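Uncharacterized peptidase Lmo0363 (Listeria monocytogenes, PDB 3L4E) probably acts as a serine peptidase of the peptidase E (S51) family, though its substrates are not established. Local coordinates at residues L25-T38 against L53-A66. Numbering follows the deposited sequence.
Sequences LQGKTVTFIPTAST and LESLGLLVEELDIA
The phenyl ring of Phe32 is met obliquely by Val60 CG1, by Leu53 CD1, 3.7 Å from Phe32 CD1, and by the carboxylate of Glu62, whose plane is turned 40° from the ring; the ring of Tyr84 also meets it. The Phe32 ring lies within a beta-alpha-beta crossover: parallel strands 29-33 and 59-62 joined by helix 44-55, with 59-62 at the border of the sheet. With Phe32 CG anti to the backbone N (chi1 -178°), the ring is carried to the face shared with Val30, Val60 and Glu62. There beta-branched Val60 fits snugly, CG1 3.4 Å from Phe32 CB, while Leu53 reaches in from the last turn of helix 44-55. Glu62 lays its aliphatic part beside the ring, and its OE2 forms a salt bridge with Lys50 of the helix, which probably offsets its charge there. On the other face Thr31 packs CG2 3.6 Å from Leu63 CD2 and bonds through OG1 to Asn80.

Backbone bonds alternate from Leu59 N to Lys28 O through Leu63 N to Phe32 O. Before the strands, Gly57 closes the helix in a Schellman motif; its positive phi suits glycine, and its O takes Gly27 N at 2.8 Å. Beyond them, Asp64 forms an Asx turn, OD1 accepting Ala66 N at 3.0 Å. From the opposite face of the carboxylate plane Thr35 OG1 donates to Asp64 OD1 at 2.8 Å, on the anti side and 32° out of that plane.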
loop_
_atom_site.group_PDB
_atom_site.type_symbol
_atom_site.label_atom_id
_atom_site.label_comp_id
_atom_site.label_asym_id
_atom_site.label_seq_id
_atom_site.Cartn_x
_atom_site.Cartn_y
_atom_site.Cartn_z
ATOM N N LEU A 25 -6.792 -18.545 -3.463
ATOM C CA LEU A 25 -5.859 -17.975 -2.513
ATOM C C LEU A 25 -5.239 -18.982 -1.555
ATOM O O LEU A 25 -4.139 -18.755 -1.061
ATOM C CB LEU A 25 -6.560 -16.889 -1.706
ATOM C CG LEU A 25 -7.054 -15.694 -2.515
ATOM C CD1 LEU A 25 -7.934 -14.830 -1.626
ATOM C CD2 LEU A 25 -5.877 -14.903 -3.075
ATOM N N GLN A 26 -5.938 -20.086 -1.295
ATOM C CA GLN A 26 -5.507 -21.042 -0.280
ATOM C C GLN A 26 -4.072 -21.516 -0.486
ATOM O O GLN A 26 -3.731 -22.055 -1.541
ATOM C CB GLN A 26 -6.447 -22.251 -0.235
ATOM C CG GLN A 26 -6.074 -23.283 0.821
ATOM C CD GLN A 26 -6.407 -22.825 2.230
ATOM O OE1 GLN A 26 -7.388 -22.112 2.446
ATOM N NE2 GLN A 26 -5.595 -23.241 3.199
ATOM N N GLY A 27 -3.242 -21.319 0.535
ATOM C CA GLY A 27 -1.867 -21.783 0.504
ATOM C C GLY A 27 -0.873 -20.835 -0.143
ATOM O O GLY A 27 0.332 -21.087 -0.100
ATOM N N LYS A 28 -1.359 -19.756 -0.752
ATOM C CA LYS A 28 -0.448 -18.790 -1.351
ATOM C C LYS A 28 0.179 -17.947 -0.260
ATOM O O LYS A 28 -0.383 -17.814 0.824
ATOM C CB LYS A 28 -1.156 -17.931 -2.398
ATOM C CG LYS A 28 -1.630 -18.742 -3.590
ATOM C CD LYS A 28 -1.938 -17.869 -4.787
ATOM C CE LYS A 28 -2.011 -18.693 -6.055
ATOM N NZ LYS A 28 -2.105 -17.821 -7.259
ATOM N N THR A 29 1.348 -17.382 -0.549
ATOM C CA THR A 29 2.135 -16.689 0.459
ATOM C C THR A 29 2.204 -15.189 0.209
ATOM O O THR A 29 2.187 -14.737 -0.935
ATOM C CB THR A 29 3.563 -17.230 0.488
ATOM O OG1 THR A 29 4.101 -17.202 -0.842
ATOM C CG2 THR A 29 3.566 -18.662 0.993
ATOM N N VAL A 30 2.296 -14.425 1.291
ATOM C CA VAL A 30 2.288 -12.967 1.210
ATOM C C VAL A 30 3.495 -12.396 1.944
ATOM O O VAL A 30 3.715 -12.729 3.102
ATOM C CB VAL A 30 1.011 -12.401 1.874
ATOM C CG1 VAL A 30 0.978 -10.873 1.816
ATOM C CG2 VAL A 30 -0.230 -12.992 1.230
ATOM N N THR A 31 4.273 -11.550 1.270
ATOM C CA THR A 31 5.258 -10.713 1.942
ATOM C C THR A 31 4.498 -9.523 2.513
ATOM O O THR A 31 3.991 -8.687 1.760
ATOM C CB THR A 31 6.352 -10.204 0.978
ATOM O OG1 THR A 31 7.084 -11.316 0.456
ATOM C CG2 THR A 31 7.319 -9.290 1.706
ATOM N N PHE A 32 4.419 -9.466 3.838
ATOM C CA PHE A 32 3.579 -8.511 4.564
ATOM C C PHE A 32 4.498 -7.460 5.176
ATOM O O PHE A 32 5.292 -7.774 6.063
ATOM C CB PHE A 32 2.820 -9.296 5.651
ATOM C CG PHE A 32 1.860 -8.492 6.479
ATOM C CD1 PHE A 32 0.554 -8.299 6.057
ATOM C CD2 PHE A 32 2.241 -7.997 7.725
ATOM C CE1 PHE A 32 -0.358 -7.590 6.848
ATOM C CE2 PHE A 32 1.344 -7.280 8.513
ATOM C CZ PHE A 32 0.040 -7.080 8.075
ATOM N N ILE A 33 4.398 -6.226 4.678
ATOM C CA ILE A 33 5.298 -5.137 5.067
ATOM C C ILE A 33 4.573 -4.103 5.934
ATOM O O ILE A 33 3.770 -3.326 5.429
ATOM C CB ILE A 33 5.886 -4.449 3.817
ATOM C CG1 ILE A 33 6.688 -5.460 2.985
ATOM C CG2 ILE A 33 6.751 -3.247 4.219
ATOM C CD1 ILE A 33 7.046 -4.952 1.597
ATOM N N PRO A 34 4.819 -4.126 7.254
ATOM C CA PRO A 34 4.131 -3.223 8.184
ATOM C C PRO A 34 4.961 -1.981 8.529
ATOM O O PRO A 34 4.617 -1.240 9.449
ATOM C CB PRO A 34 3.968 -4.095 9.430
ATOM C CG PRO A 34 5.229 -4.920 9.430
ATOM C CD PRO A 34 5.567 -5.180 7.970
ATOM N N THR A 35 6.038 -1.759 7.787
ATOM C CA THR A 35 6.986 -0.675 8.071
ATOM C C THR A 35 6.354 0.703 8.304
ATOM O O THR A 35 6.763 1.433 9.207
ATOM C CB THR A 35 8.019 -0.583 6.944
ATOM O OG1 THR A 35 8.648 -1.866 6.790
ATOM C CG2 THR A 35 9.075 0.487 7.237
ATOM N N ALA A 36 5.373 1.075 7.491
ATOM C CA ALA A 36 4.759 2.396 7.627
ATOM C C ALA A 36 4.160 2.575 9.020
ATOM O O ALA A 36 4.152 3.673 9.585
ATOM C CB ALA A 36 3.683 2.593 6.558
ATOM N N SER A 37 3.656 1.476 9.575
ATOM C CA SER A 37 2.940 1.523 10.846
ATOM C C SER A 37 3.855 1.605 12.063
ATOM O O SER A 37 3.391 1.889 13.173
ATOM C CB SER A 37 2.043 0.295 10.993
ATOM O OG SER A 37 2.813 -0.846 11.357
ATOM N N THR A 38 5.143 1.345 11.877
ATOM C CA THR A 38 6.043 1.198 13.025
ATOM C C THR A 38 6.366 2.512 13.736
ATOM O O THR A 38 6.902 2.509 14.842
ATOM C CB THR A 38 7.353 0.474 12.643
ATOM O OG1 THR A 38 8.083 1.253 11.684
ATOM C CG2 THR A 38 7.055 -0.924 12.081
ATOM N N LEU A 53 -6.139 -11.537 5.906
ATOM C CA LEU A 53 -5.387 -12.359 4.960
ATOM C C LEU A 53 -5.409 -13.826 5.403
ATOM O O LEU A 53 -5.660 -14.728 4.595
ATOM C CB LEU A 53 -3.947 -11.866 4.827
ATOM C CG LEU A 53 -3.736 -10.491 4.175
ATOM C CD1 LEU A 53 -2.309 -10.003 4.435
ATOM C CD2 LEU A 53 -4.032 -10.503 2.672
ATOM N N GLU A 54 -5.148 -14.062 6.686
ATOM C CA GLU A 54 -5.087 -15.426 7.203
ATOM C C GLU A 54 -6.439 -16.126 7.092
ATOM O O GLU A 54 -6.502 -17.337 6.864
ATOM C CB GLU A 54 -4.554 -15.436 8.637
ATOM C CG GLU A 54 -3.058 -15.131 8.702
ATOM C CD GLU A 54 -2.547 -14.889 10.100
ATOM O OE1 GLU A 54 -3.373 -14.768 11.023
ATOM O OE2 GLU A 54 -1.312 -14.811 10.273
ATOM N N SER A 55 -7.517 -15.361 7.223
ATOM C CA SER A 55 -8.860 -15.935 7.111
ATOM C C SER A 55 -9.161 -16.395 5.690
ATOM O O SER A 55 -10.126 -17.128 5.469
ATOM C CB SER A 55 -9.930 -14.941 7.562
ATOM O OG SER A 55 -10.213 -14.000 6.529
ATOM N N LEU A 56 -8.342 -15.964 4.731
ATOM C CA LEU A 56 -8.525 -16.343 3.333
ATOM C C LEU A 56 -7.667 -17.553 2.981
ATOM O O LEU A 56 -7.676 -18.030 1.844
ATOM C CB LEU A 56 -8.151 -15.176 2.414
ATOM C CG LEU A 56 -8.963 -13.896 2.588
ATOM C CD1 LEU A 56 -8.468 -12.874 1.575
ATOM C CD2 LEU A 56 -10.460 -14.176 2.438
ATOM N N GLY A 57 -6.912 -18.038 3.957
ATOM C CA GLY A 57 -6.037 -19.175 3.743
ATOM C C GLY A 57 -4.660 -18.803 3.227
ATOM O O GLY A 57 -3.927 -19.660 2.726
ATOM N N LEU A 58 -4.314 -17.524 3.332
ATOM C CA LEU A 58 -2.993 -17.054 2.924
ATOM C C LEU A 58 -1.967 -17.268 4.033
ATOM O O LEU A 58 -2.295 -17.193 5.221
ATOM C CB LEU A 58 -3.047 -15.575 2.533
ATOM C CG LEU A 58 -3.862 -15.300 1.274
ATOM C CD1 LEU A 58 -4.246 -13.825 1.178
ATOM C CD2 LEU A 58 -3.097 -15.753 0.042
ATOM N N LEU A 59 -0.727 -17.544 3.635
ATOM C CA LEU A 59 0.380 -17.666 4.576
ATOM C C LEU A 59 1.111 -16.336 4.608
ATOM O O LEU A 59 1.670 -15.897 3.596
ATOM C CB LEU A 59 1.337 -18.765 4.137
ATOM C CG LEU A 59 0.784 -20.172 4.289
ATOM C CD1 LEU A 59 1.680 -21.170 3.574
ATOM C CD2 LEU A 59 0.655 -20.511 5.768
ATOM N N VAL A 60 1.083 -15.682 5.762
ATOM C CA VAL A 60 1.620 -14.334 5.890
ATOM C C VAL A 60 3.034 -14.356 6.461
ATOM O O VAL A 60 3.269 -14.905 7.539
ATOM C CB VAL A 60 0.727 -13.467 6.790
ATOM C CG1 VAL A 60 1.284 -12.055 6.884
ATOM C CG2 VAL A 60 -0.696 -13.452 6.259
ATOM N N GLU A 61 3.965 -13.745 5.738
ATOM C CA GLU A 61 5.357 -13.660 6.164
ATOM C C GLU A 61 5.803 -12.207 6.305
ATOM O O GLU A 61 5.899 -11.479 5.315
ATOM C CB GLU A 61 6.256 -14.385 5.167
ATOM C CG GLU A 61 5.990 -15.881 5.092
ATOM C CD GLU A 61 6.932 -16.602 4.153
ATOM O OE1 GLU A 61 7.930 -15.986 3.719
ATOM O OE2 GLU A 61 6.677 -17.787 3.853
ATOM N N GLU A 62 6.094 -11.791 7.533
ATOM C CA GLU A 62 6.458 -10.404 7.782
ATOM C C GLU A 62 7.846 -10.020 7.256
ATOM O O GLU A 62 8.802 -10.794 7.336
ATOM C CB GLU A 62 6.331 -10.081 9.268
ATOM C CG GLU A 62 4.941 -10.382 9.802
ATOM C CD GLU A 62 4.517 -9.437 10.900
ATOM O OE1 GLU A 62 5.349 -8.596 11.313
ATOM O OE2 GLU A 62 3.353 -9.535 11.346
ATOM N N LEU A 63 7.929 -8.810 6.712
ATOM C CA LEU A 63 9.184 -8.225 6.252
ATOM C C LEU A 63 9.182 -6.755 6.635
ATOM O O LEU A 63 8.417 -5.972 6.070
ATOM C CB LEU A 63 9.336 -8.368 4.728
ATOM C CG LEU A 63 10.542 -7.693 4.060
ATOM C CD1 LEU A 63 11.838 -8.356 4.515
ATOM C CD2 LEU A 63 10.434 -7.715 2.528
ATOM N N ASP A 64 10.002 -6.382 7.619
ATOM C CA ASP A 64 10.147 -4.973 7.981
ATOM C C ASP A 64 11.372 -4.407 7.269
ATOM O O ASP A 64 12.511 -4.685 7.640
ATOM C CB ASP A 64 10.247 -4.790 9.501
ATOM C CG ASP A 64 10.223 -3.320 9.931
ATOM O OD1 ASP A 64 10.187 -2.419 9.065
ATOM O OD2 ASP A 64 10.239 -3.064 11.152
ATOM N N ILE A 65 11.115 -3.635 6.219
ATOM C CA ILE A 65 12.157 -2.981 5.436
ATOM C C ILE A 65 13.117 -2.170 6.296
ATOM O O ILE A 65 14.282 -2.011 5.948
ATOM C CB ILE A 65 11.534 -2.043 4.377
ATOM C CG1 ILE A 65 10.554 -2.819 3.496
ATOM C CG2 ILE A 65 12.618 -1.343 3.552
ATOM C CD1 ILE A 65 11.170 -3.997 2.800
ATOM N N ALA A 66 12.625 -1.657 7.416
ATOM C CA ALA A 66 13.424 -0.776 8.261
ATOM C C ALA A 66 14.542 -1.502 9.002
ATOM O O ALA A 66 15.526 -0.883 9.398
ATOM C CB ALA A 66 12.530 -0.030 9.247
#